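Local coordinates for Alr4995 protein (Nostoc sp., PDB 6LRF) that combines arginine dihydrolase with ornithine cyclodeaminase activity, so probably degrading arginine to ornithine and converting ornithine to proline, at residues 222-232 and 245-256; 118-128 and 168-179. All coordinates share one frame; numbering follows the deposited sequence.

Contact 1. Residues 222-232 and 245-256; sequences NVESIVIMNKA and FQVLETPLTEFL
The backbone N of A232 donates to OE2 of E249 over 2.8 Å, at an N-H...O angle of 175°. The carboxylate uses its anti lone pair, and the extended chain of E249 carries it to the loop that leaves strand 226-229. That strand runs parallel to strand 246-249, and the backbone ladder passes from Q246 N to S225 O (2.8 Å), V227 N to Q246 O and L248 N to V227 O, up to M229 N to L248 O; a last bond, T250 N to M229 O, is weak. On one face of the sheet CG2 of I226 lies 3.5 Å from CD2 of L248; on the other, CG2 of V227 meets CG2 of V247 at 3.7 Å. Beyond the strands the amide of N230, its CG anti to the backbone N (chi1 177°), reaches the turn after T250. Its OD1 takes the N-H of L252 at 3.1 Å, while ND2 donates to the carbonyl of N215 and rests against CD1 of L256. Replacing N230 with an alanine would probably leave L252 N and the N215 carbonyl without this partner and open a gap beside L256. At the other end the amide of N222 bonds to the carbonyls of E224 and I226 and so braces the type II' turn from V223 to I226. I226 O is also met by V223 N, from the opposite face of its plane. The two strands and helix 234-242 form a beta-alpha-beta unit: V247 and F245 pack on L240 of this helix, whereas I228, L248 and T250 lie against I47 of helix 34-49.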
loop_
_atom_site.group_PDB
_atom_site.type_symbol
_atom_site.label_atom_id
_atom_site.label_comp_id
_atom_site.label_asym_id
_atom_site.label_seq_id
_atom_site.Cartn_x
_atom_site.Cartn_y
_atom_site.Cartn_z
ATOM N N ASN B 222 -34.809 0.208 40.999
ATOM C CA ASN B 222 -34.965 1.503 41.634
ATOM C C ASN B 222 -36.166 1.475 42.558
ATOM O O ASN B 222 -37.290 1.246 42.106
ATOM C CB ASN B 222 -35.126 2.607 40.578
ATOM C CG ASN B 222 -35.135 4.010 41.176
ATOM O OD1 ASN B 222 -35.824 4.908 40.674
ATOM N ND2 ASN B 222 -34.361 4.210 42.244
ATOM N N VAL B 223 -35.923 1.673 43.852
ATOM C CA VAL B 223 -37.004 1.850 44.815
ATOM C C VAL B 223 -36.864 3.237 45.450
ATOM O O VAL B 223 -36.064 3.437 46.366
ATOM C CB VAL B 223 -36.998 0.751 45.889
ATOM C CG1 VAL B 223 -38.395 0.579 46.467
ATOM C CG2 VAL B 223 -36.533 -0.565 45.290
ATOM N N GLU B 224 -37.649 4.181 44.938
ATOM C CA GLU B 224 -37.480 5.627 45.168
ATOM C C GLU B 224 -36.012 6.050 45.123
ATOM O O GLU B 224 -35.458 6.234 44.042
ATOM C CB GLU B 224 -38.122 6.063 46.495
ATOM C CG GLU B 224 -37.995 7.584 46.848
ATOM C CD GLU B 224 -37.988 8.536 45.631
ATOM O OE1 GLU B 224 -38.906 8.440 44.781
ATOM O OE2 GLU B 224 -37.077 9.401 45.534
ATOM N N SER B 225 -35.376 6.201 46.281
ATOM C CA SER B 225 -34.009 6.706 46.301
ATOM C C SER B 225 -32.994 5.594 46.447
ATOM O O SER B 225 -31.798 5.850 46.506
ATOM C CB SER B 225 -33.837 7.740 47.412
ATOM O OG SER B 225 -34.408 8.972 47.002
ATOM N N ILE B 226 -33.478 4.359 46.490
ATOM C CA ILE B 226 -32.589 3.208 46.510
ATOM C C ILE B 226 -32.342 2.705 45.089
ATOM O O ILE B 226 -33.267 2.657 44.269
ATOM C CB ILE B 226 -33.162 2.053 47.343
ATOM C CG1 ILE B 226 -33.722 2.572 48.669
ATOM C CG2 ILE B 226 -32.119 0.963 47.533
ATOM C CD1 ILE B 226 -32.797 3.479 49.438
ATOM N N VAL B 227 -31.093 2.353 44.792
ATOM C CA VAL B 227 -30.790 1.636 43.561
ATOM C C VAL B 227 -29.996 0.380 43.885
ATOM O O VAL B 227 -28.906 0.441 44.451
ATOM C CB VAL B 227 -30.028 2.518 42.540
ATOM C CG1 VAL B 227 -30.991 3.498 41.896
ATOM C CG2 VAL B 227 -28.862 3.257 43.195
ATOM N N ILE B 228 -30.579 -0.767 43.555
ATOM C CA ILE B 228 -29.941 -2.054 43.789
ATOM C C ILE B 228 -29.373 -2.582 42.484
ATOM O O ILE B 228 -30.002 -2.457 41.426
ATOM C CB ILE B 228 -30.924 -3.084 44.360
ATOM C CG1 ILE B 228 -31.653 -2.511 45.576
ATOM C CG2 ILE B 228 -30.197 -4.367 44.723
ATOM C CD1 ILE B 228 -32.898 -3.298 45.962
HETATM N N MSE B 229 -28.192 -3.184 42.557
HETATM C CA MSE B 229 -27.528 -3.671 41.359
HETATM C C MSE B 229 -26.413 -4.644 41.669
HETATM O O MSE B 229 -26.097 -4.891 42.829
HETATM C CB MSE B 229 -26.967 -2.497 40.569
HETATM C CG MSE B 229 -26.343 -1.432 41.458
HETATM SE SE MSE B 229 -25.389 -0.148 40.362
HETATM C CE MSE B 229 -24.296 -1.435 39.384
ATOM N N ASN B 230 -25.803 -5.168 40.612
ATOM C CA ASN B 230 -24.729 -6.138 40.745
ATOM C C ASN B 230 -23.457 -5.535 41.350
ATOM O O ASN B 230 -23.086 -5.863 42.480
ATOM C CB ASN B 230 -24.412 -6.757 39.386
ATOM C CG ASN B 230 -23.254 -7.734 39.452
ATOM O OD1 ASN B 230 -23.135 -8.513 40.399
ATOM N ND2 ASN B 230 -22.378 -7.679 38.455
ATOM N N LYS B 231 -22.798 -4.660 40.593
ATOM C CA LYS B 231 -21.498 -4.106 40.983
ATOM C C LYS B 231 -21.282 -2.745 40.342
ATOM O O LYS B 231 -21.382 -2.617 39.119
ATOM C CB LYS B 231 -20.357 -5.060 40.584
ATOM C CG LYS B 231 -19.447 -5.487 41.733
ATOM C CD LYS B 231 -18.900 -6.909 41.521
ATOM C CE LYS B 231 -19.919 -7.966 41.984
ATOM N NZ LYS B 231 -19.453 -9.377 41.883
ATOM N N ALA B 232 -20.986 -1.737 41.160
ATOM C CA ALA B 232 -20.772 -0.375 40.662
ATOM C C ALA B 232 -19.336 0.109 40.884
ATOM O O ALA B 232 -18.712 -0.221 41.888
ATOM C CB ALA B 232 -21.759 0.593 41.327
ATOM N N PHE B 245 -29.007 9.421 45.251
ATOM C CA PHE B 245 -29.383 8.005 45.247
ATOM C C PHE B 245 -28.509 7.205 46.214
ATOM O O PHE B 245 -27.302 7.432 46.292
ATOM C CB PHE B 245 -29.255 7.398 43.847
ATOM C CG PHE B 245 -30.305 7.853 42.883
ATOM C CD1 PHE B 245 -31.615 7.415 43.008
ATOM C CD2 PHE B 245 -29.979 8.699 41.833
ATOM C CE1 PHE B 245 -32.592 7.826 42.110
ATOM C CE2 PHE B 245 -30.946 9.112 40.929
ATOM C CZ PHE B 245 -32.258 8.674 41.070
ATOM N N GLN B 246 -29.112 6.259 46.933
ATOM C CA GLN B 246 -28.343 5.352 47.778
ATOM C C GLN B 246 -28.110 4.042 47.037
ATOM O O GLN B 246 -29.058 3.369 46.620
ATOM C CB GLN B 246 -29.044 5.090 49.121
ATOM C CG GLN B 246 -28.637 3.755 49.736
ATOM C CD GLN B 246 -29.236 3.478 51.113
ATOM O OE1 GLN B 246 -30.407 3.772 51.379
ATOM N NE2 GLN B 246 -28.432 2.876 51.989
ATOM N N VAL B 247 -26.839 3.686 46.881
ATOM C CA VAL B 247 -26.470 2.522 46.088
ATOM C C VAL B 247 -26.263 1.260 46.915
ATOM O O VAL B 247 -25.332 1.178 47.711
ATOM C CB VAL B 247 -25.188 2.778 45.286
ATOM C CG1 VAL B 247 -24.749 1.503 44.577
ATOM C CG2 VAL B 247 -25.400 3.927 44.294
ATOM N N LEU B 248 -27.137 0.280 46.708
ATOM C CA LEU B 248 -26.998 -1.048 47.304
ATOM C C LEU B 248 -26.462 -2.033 46.271
ATOM O O LEU B 248 -27.035 -2.184 45.191
ATOM C CB LEU B 248 -28.344 -1.548 47.840
ATOM C CG LEU B 248 -28.841 -1.178 49.242
ATOM C CD1 LEU B 248 -28.583 0.272 49.583
ATOM C CD2 LEU B 248 -30.321 -1.480 49.366
ATOM N N GLU B 249 -25.363 -2.701 46.588
ATOM C CA GLU B 249 -24.853 -3.745 45.709
ATOM C C GLU B 249 -25.229 -5.113 46.267
ATOM O O GLU B 249 -25.634 -5.229 47.421
ATOM C CB GLU B 249 -23.335 -3.626 45.539
ATOM C CG GLU B 249 -22.892 -2.320 44.895
ATOM C CD GLU B 249 -21.385 -2.103 44.960
ATOM O OE1 GLU B 249 -20.852 -1.943 46.080
ATOM O OE2 GLU B 249 -20.734 -2.086 43.891
ATOM N N THR B 250 -25.120 -6.135 45.425
ATOM C CA THR B 250 -25.307 -7.530 45.823
ATOM C C THR B 250 -24.848 -8.397 44.656
ATOM O O THR B 250 -25.299 -8.211 43.522
ATOM C CB THR B 250 -26.789 -7.871 46.219
ATOM O OG1 THR B 250 -26.929 -9.287 46.425
ATOM C CG2 THR B 250 -27.790 -7.410 45.146
ATOM N N PRO B 251 -23.928 -9.334 44.923
ATOM C CA PRO B 251 -23.384 -10.154 43.838
ATOM C C PRO B 251 -24.474 -10.969 43.151
ATOM O O PRO B 251 -25.299 -11.584 43.838
ATOM C CB PRO B 251 -22.375 -11.064 44.553
ATOM C CG PRO B 251 -22.844 -11.125 45.953
ATOM C CD PRO B 251 -23.442 -9.769 46.243
ATOM N N LEU B 252 -24.477 -10.943 41.815
ATOM C CA LEU B 252 -25.439 -11.683 40.997
ATOM C C LEU B 252 -24.725 -12.315 39.813
ATOM O O LEU B 252 -25.310 -12.490 38.744
ATOM C CB LEU B 252 -26.563 -10.765 40.499
ATOM C CG LEU B 252 -27.542 -10.203 41.530
ATOM C CD1 LEU B 252 -28.221 -8.953 40.991
ATOM C CD2 LEU B 252 -28.581 -11.251 41.920
ATOM N N THR B 253 -23.454 -12.655 40.014
ATOM C CA THR B 253 -22.602 -13.166 38.935
ATOM C C THR B 253 -23.125 -14.458 38.308
ATOM O O THR B 253 -22.882 -14.722 37.132
ATOM C CB THR B 253 -21.152 -13.411 39.431
ATOM O OG1 THR B 253 -21.153 -14.384 40.488
ATOM C CG2 THR B 253 -20.518 -12.103 39.929
ATOM N N GLU B 254 -23.847 -15.258 39.086
ATOM C CA GLU B 254 -24.385 -16.520 38.574
ATOM C C GLU B 254 -25.501 -16.287 37.555
ATOM O O GLU B 254 -25.820 -17.165 36.751
ATOM C CB GLU B 254 -24.902 -17.386 39.727
ATOM C CG GLU B 254 -24.770 -18.877 39.487
ATOM C CD GLU B 254 -23.325 -19.307 39.257
ATOM O OE1 GLU B 254 -22.399 -18.633 39.771
ATOM O OE2 GLU B 254 -23.117 -20.323 38.555
ATOM N N PHE B 255 -26.106 -15.105 37.587
ATOM C CA PHE B 255 -27.168 -14.823 36.634
ATOM C C PHE B 255 -26.612 -14.029 35.468
ATOM O O PHE B 255 -27.193 -14.038 34.378
ATOM C CB PHE B 255 -28.334 -14.098 37.311
ATOM C CG PHE B 255 -29.065 -14.957 38.294
ATOM C CD1 PHE B 255 -29.996 -15.892 37.858
ATOM C CD2 PHE B 255 -28.792 -14.865 39.655
ATOM C CE1 PHE B 255 -30.666 -16.708 38.770
ATOM C CE2 PHE B 255 -29.454 -15.680 40.566
ATOM C CZ PHE B 255 -30.393 -16.601 40.119
ATOM N N LEU B 256 -25.468 -13.377 35.683
ATOM C CA LEU B 256 -24.765 -12.721 34.579
ATOM C C LEU B 256 -24.348 -13.762 33.547
ATOM O O LEU B 256 -24.097 -13.424 32.398
ATOM C CB LEU B 256 -23.543 -11.940 35.070
ATOM C CG LEU B 256 -23.648 -10.409 35.099
ATOM C CD1 LEU B 256 -24.454 -9.941 36.298
ATOM C CD2 LEU B 256 -22.271 -9.732 35.072
#

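Contact 2. Residues 118-128 and 168-179; sequences EGAGDALLDRE and HLDTCFCPLANG
A His-carboxylate pair, consistent with the active-site architecture of guanidine-modifying (GME) enzymes, lies at one end of this contact: NE2 of H168 donates to OE1 of E118 over a short 2.5 Å. E118 OE1 sits at the ring edge, 3° out of the imidazole plane, and the carboxylate is turned 67° from the ring. The same oxygen also forms a salt bridge with R139. Beside the pair, D122 OD1 receives the N-H of L169 nearly head-on (3.0 Å) and its OD2 bonds to S140, while D170 N donates to G121 O. The axes of strands 123-125 and 173-175 come no closer than 7.2 Å. The strands pair instead with strands 132-136 and 181-183 respectively, and so belong to separate sheets, an arrangement in keeping with adjoining blades of the GME alpha/beta propeller. L124 fills the space between them: its CD1 approaches F173 O at 3.2 Å and the edge of the F173 ring, and its CB packs against CD of P175 (3.9 Å). R127, bent at chi2 and chi3, lays CG against the carbonyl carbon of L176 and sends its guanidinium to E271. A water accepts from R127 N and donates to L176 O, each bond 2.9 Å long.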
loop_
_atom_site.group_PDB
_atom_site.type_symbol
_atom_site.label_atom_id
_atom_site.label_comp_id
_atom_site.label_asym_id
_atom_site.label_seq_id
_atom_site.Cartn_x
_atom_site.Cartn_y
_atom_site.Cartn_z
ATOM N N GLU B 118 -40.687 -8.538 24.361
ATOM C CA GLU B 118 -40.220 -9.229 25.561
ATOM C C GLU B 118 -40.341 -8.421 26.850
ATOM O O GLU B 118 -39.482 -8.488 27.735
ATOM C CB GLU B 118 -38.790 -9.721 25.330
ATOM C CG GLU B 118 -38.798 -10.767 24.197
ATOM C CD GLU B 118 -37.559 -11.651 24.142
ATOM O OE1 GLU B 118 -36.560 -11.345 24.828
ATOM O OE2 GLU B 118 -37.595 -12.656 23.396
ATOM N N GLY B 119 -41.446 -7.690 26.965
ATOM C CA GLY B 119 -41.885 -7.172 28.254
ATOM C C GLY B 119 -41.137 -5.964 28.763
ATOM O O GLY B 119 -40.614 -5.161 27.981
ATOM N N ALA B 120 -41.082 -5.825 30.082
ATOM C CA ALA B 120 -40.438 -4.655 30.661
ATOM C C ALA B 120 -38.930 -4.733 30.450
ATOM O O ALA B 120 -38.221 -3.742 30.608
ATOM C CB ALA B 120 -40.780 -4.523 32.154
ATOM N N GLY B 121 -38.441 -5.916 30.093
ATOM C CA GLY B 121 -37.051 -6.059 29.696
ATOM C C GLY B 121 -36.695 -5.281 28.430
ATOM O O GLY B 121 -35.533 -4.946 28.233
ATOM N N ASP B 122 -37.689 -4.991 27.587
ATOM C CA ASP B 122 -37.490 -4.234 26.342
ATOM C C ASP B 122 -38.304 -2.950 26.295
ATOM O O ASP B 122 -38.294 -2.245 25.283
ATOM C CB ASP B 122 -37.846 -5.072 25.108
ATOM C CG ASP B 122 -36.613 -5.462 24.270
ATOM O OD1 ASP B 122 -35.501 -4.971 24.567
ATOM O OD2 ASP B 122 -36.763 -6.241 23.299
ATOM N N ALA B 123 -39.028 -2.646 27.365
ATOM C CA ALA B 123 -39.819 -1.426 27.398
ATOM C C ALA B 123 -39.869 -0.877 28.811
ATOM O O ALA B 123 -40.426 -1.514 29.716
ATOM C CB ALA B 123 -41.204 -1.673 26.875
ATOM N N LEU B 124 -39.278 0.300 29.006
ATOM C CA LEU B 124 -39.180 0.877 30.341
ATOM C C LEU B 124 -39.922 2.191 30.465
ATOM O O LEU B 124 -39.778 3.091 29.636
ATOM C CB LEU B 124 -37.725 1.074 30.719
ATOM C CG LEU B 124 -37.039 -0.270 30.914
ATOM C CD1 LEU B 124 -35.566 -0.081 31.111
ATOM C CD2 LEU B 124 -37.645 -0.943 32.130
ATOM N N LEU B 125 -40.712 2.298 31.521
ATOM C CA LEU B 125 -41.489 3.503 31.771
ATOM C C LEU B 125 -40.625 4.643 32.296
ATOM O O LEU B 125 -39.725 4.445 33.103
ATOM C CB LEU B 125 -42.608 3.212 32.772
ATOM C CG LEU B 125 -43.755 2.361 32.229
ATOM C CD1 LEU B 125 -44.572 1.758 33.384
ATOM C CD2 LEU B 125 -44.649 3.188 31.307
ATOM N N ASP B 126 -40.897 5.840 31.806
ATOM C CA ASP B 126 -40.376 7.047 32.429
ATOM C C ASP B 126 -40.916 7.061 33.866
ATOM O O ASP B 126 -42.107 6.813 34.074
ATOM C CB ASP B 126 -40.816 8.274 31.624
ATOM C CG ASP B 126 -40.599 9.576 32.363
ATOM O OD1 ASP B 126 -39.441 10.040 32.407
ATOM O OD2 ASP B 126 -41.598 10.137 32.873
ATOM N N ARG B 127 -40.059 7.301 34.857
ATOM C CA ARG B 127 -40.472 7.090 36.252
ATOM C C ARG B 127 -41.512 8.105 36.734
ATOM O O ARG B 127 -42.264 7.844 37.681
ATOM C CB ARG B 127 -39.267 7.100 37.190
ATOM C CG ARG B 127 -38.330 5.909 37.014
ATOM C CD ARG B 127 -39.057 4.607 36.687
ATOM N NE ARG B 127 -40.135 4.301 37.628
ATOM C CZ ARG B 127 -40.998 3.295 37.487
ATOM N NH1 ARG B 127 -40.915 2.472 36.450
ATOM N NH2 ARG B 127 -41.952 3.107 38.386
ATOM N N GLU B 128 -41.571 9.253 36.073
ATOM C CA GLU B 128 -42.647 10.205 36.334
ATOM C C GLU B 128 -43.852 9.865 35.432
ATOM O O GLU B 128 -44.821 10.624 35.352
ATOM C CB GLU B 128 -42.148 11.647 36.128
ATOM C CG GLU B 128 -40.954 11.991 37.039
ATOM C CD GLU B 128 -40.146 13.223 36.599
ATOM O OE1 GLU B 128 -40.195 13.608 35.406
ATOM O OE2 GLU B 128 -39.446 13.804 37.463
ATOM N N HIS B 168 -31.340 -6.598 25.412
ATOM C CA HIS B 168 -32.577 -6.047 25.973
ATOM C C HIS B 168 -32.346 -4.603 26.387
ATOM O O HIS B 168 -31.247 -4.233 26.796
ATOM C CB HIS B 168 -33.061 -6.852 27.191
ATOM C CG HIS B 168 -33.818 -8.095 26.847
ATOM N ND1 HIS B 168 -33.907 -9.171 27.708
ATOM C CD2 HIS B 168 -34.545 -8.426 25.753
ATOM C CE1 HIS B 168 -34.640 -10.120 27.150
ATOM N NE2 HIS B 168 -35.042 -9.695 25.965
ATOM N N LEU B 169 -33.391 -3.799 26.297
ATOM C CA LEU B 169 -33.316 -2.398 26.671
ATOM C C LEU B 169 -32.865 -2.197 28.113
ATOM O O LEU B 169 -32.109 -1.265 28.401
ATOM C CB LEU B 169 -34.670 -1.737 26.468
ATOM C CG LEU B 169 -34.675 -0.229 26.713
ATOM C CD1 LEU B 169 -33.647 0.482 25.774
ATOM C CD2 LEU B 169 -36.081 0.343 26.550
ATOM N N ASP B 170 -33.318 -3.069 29.017
ATOM C CA ASP B 170 -33.036 -2.892 30.444
ATOM C C ASP B 170 -31.610 -3.279 30.841
ATOM O O ASP B 170 -31.235 -3.155 32.006
ATOM C CB ASP B 170 -34.058 -3.674 31.302
ATOM C CG ASP B 170 -33.855 -5.194 31.279
ATOM O OD1 ASP B 170 -33.073 -5.719 30.455
ATOM O OD2 ASP B 170 -34.518 -5.882 32.104
ATOM N N THR B 171 -30.818 -3.745 29.877
ATOM C CA THR B 171 -29.398 -4.017 30.136
ATOM C C THR B 171 -28.507 -2.794 29.881
ATOM O O THR B 171 -27.323 -2.816 30.202
ATOM C CB THR B 171 -28.860 -5.173 29.272
ATOM O OG1 THR B 171 -28.936 -4.810 27.890
ATOM C CG2 THR B 171 -29.665 -6.431 29.501
ATOM N N CYS B 172 -29.077 -1.731 29.316
ATOM C CA CYS B 172 -28.283 -0.567 28.916
ATOM C C CYS B 172 -29.031 0.740 29.103
ATOM O O CYS B 172 -28.582 1.793 28.642
ATOM C CB CYS B 172 -27.848 -0.693 27.452
ATOM S SG CYS B 172 -29.221 -0.956 26.243
ATOM N N PHE B 173 -30.173 0.672 29.778
ATOM C CA PHE B 173 -31.074 1.813 29.855
ATOM C C PHE B 173 -31.929 1.703 31.113
ATOM O O PHE B 173 -32.507 0.641 31.370
ATOM C CB PHE B 173 -31.938 1.848 28.599
ATOM C CG PHE B 173 -32.723 3.107 28.423
ATOM C CD1 PHE B 173 -34.013 3.223 28.946
ATOM C CD2 PHE B 173 -32.192 4.162 27.695
ATOM C CE1 PHE B 173 -34.754 4.387 28.772
ATOM C CE2 PHE B 173 -32.925 5.336 27.510
ATOM C CZ PHE B 173 -34.211 5.448 28.050
ATOM N N CYS B 174 -32.014 2.775 31.897
ATOM C CA CYS B 174 -32.668 2.675 33.200
ATOM C C CYS B 174 -33.209 4.009 33.727
ATOM O O CYS B 174 -32.490 4.767 34.403
ATOM C CB CYS B 174 -31.701 2.071 34.227
ATOM S SG CYS B 174 -32.506 1.654 35.844
ATOM N N PRO B 175 -34.489 4.299 33.427
ATOM C CA PRO B 175 -35.168 5.463 33.996
ATOM C C PRO B 175 -35.199 5.381 35.535
ATOM O O PRO B 175 -35.469 4.320 36.093
ATOM C CB PRO B 175 -36.579 5.379 33.397
ATOM C CG PRO B 175 -36.417 4.526 32.153
ATOM C CD PRO B 175 -35.361 3.531 32.517
ATOM N N LEU B 176 -34.889 6.487 36.201
ATOM C CA LEU B 176 -34.807 6.525 37.666
ATOM C C LEU B 176 -35.722 7.599 38.218
ATOM O O LEU B 176 -36.215 8.452 37.470
ATOM C CB LEU B 176 -33.375 6.790 38.137
ATOM C CG LEU B 176 -32.313 5.780 37.719
ATOM C CD1 LEU B 176 -30.928 6.373 37.928
ATOM C CD2 LEU B 176 -32.475 4.492 38.492
ATOM N N ALA B 177 -35.939 7.574 39.528
ATOM C CA ALA B 177 -36.776 8.587 40.159
ATOM C C ALA B 177 -36.197 9.977 39.914
ATOM O O ALA B 177 -34.998 10.112 39.644
ATOM C CB ALA B 177 -36.910 8.317 41.653
ATOM N N ASN B 178 -37.054 10.996 39.990
ATOM C CA ASN B 178 -36.621 12.392 39.929
ATOM C C ASN B 178 -36.006 12.742 38.567
ATOM O O ASN B 178 -35.064 13.528 38.478
ATOM C CB ASN B 178 -35.626 12.669 41.064
ATOM C CG ASN B 178 -35.439 14.138 41.337
ATOM O OD1 ASN B 178 -36.351 14.941 41.129
ATOM N ND2 ASN B 178 -34.250 14.503 41.817
ATOM N N GLY B 179 -36.532 12.125 37.512
ATOM C CA GLY B 179 -36.146 12.440 36.143
ATOM C C GLY B 179 -34.810 11.912 35.635
ATOM O O GLY B 179 -34.440 12.164 34.489
HETATM O O HOH W 1 -36.762 -4.458 33.141
HETATM O O HOH W 2 -37.493 8.599 34.829
#

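In the fold
From the N terminus, contact 2 closes first, bringing 168-179 back to 118-128 after 39 intervening residues that include strands 132-136 and 155-160 and helix 145-152. Contact 1 opens later and is far more local: only 12 residues, mostly helix 234-242, separate 222-232 from 245-256. The two loops therefore follow in series, without nesting or crossing, inside one GME-family region. Their centres lie about 15 Å apart, yet they meet where 168-179 passes the start of 222-232. There N222 OD1 probably accepts a hydrogen bond from A177 N, and F245 packs on the A177 carbonyl, tying the sheet of strands 221-223, 226-229 and 246-249 to the loop that follows strand 173-175.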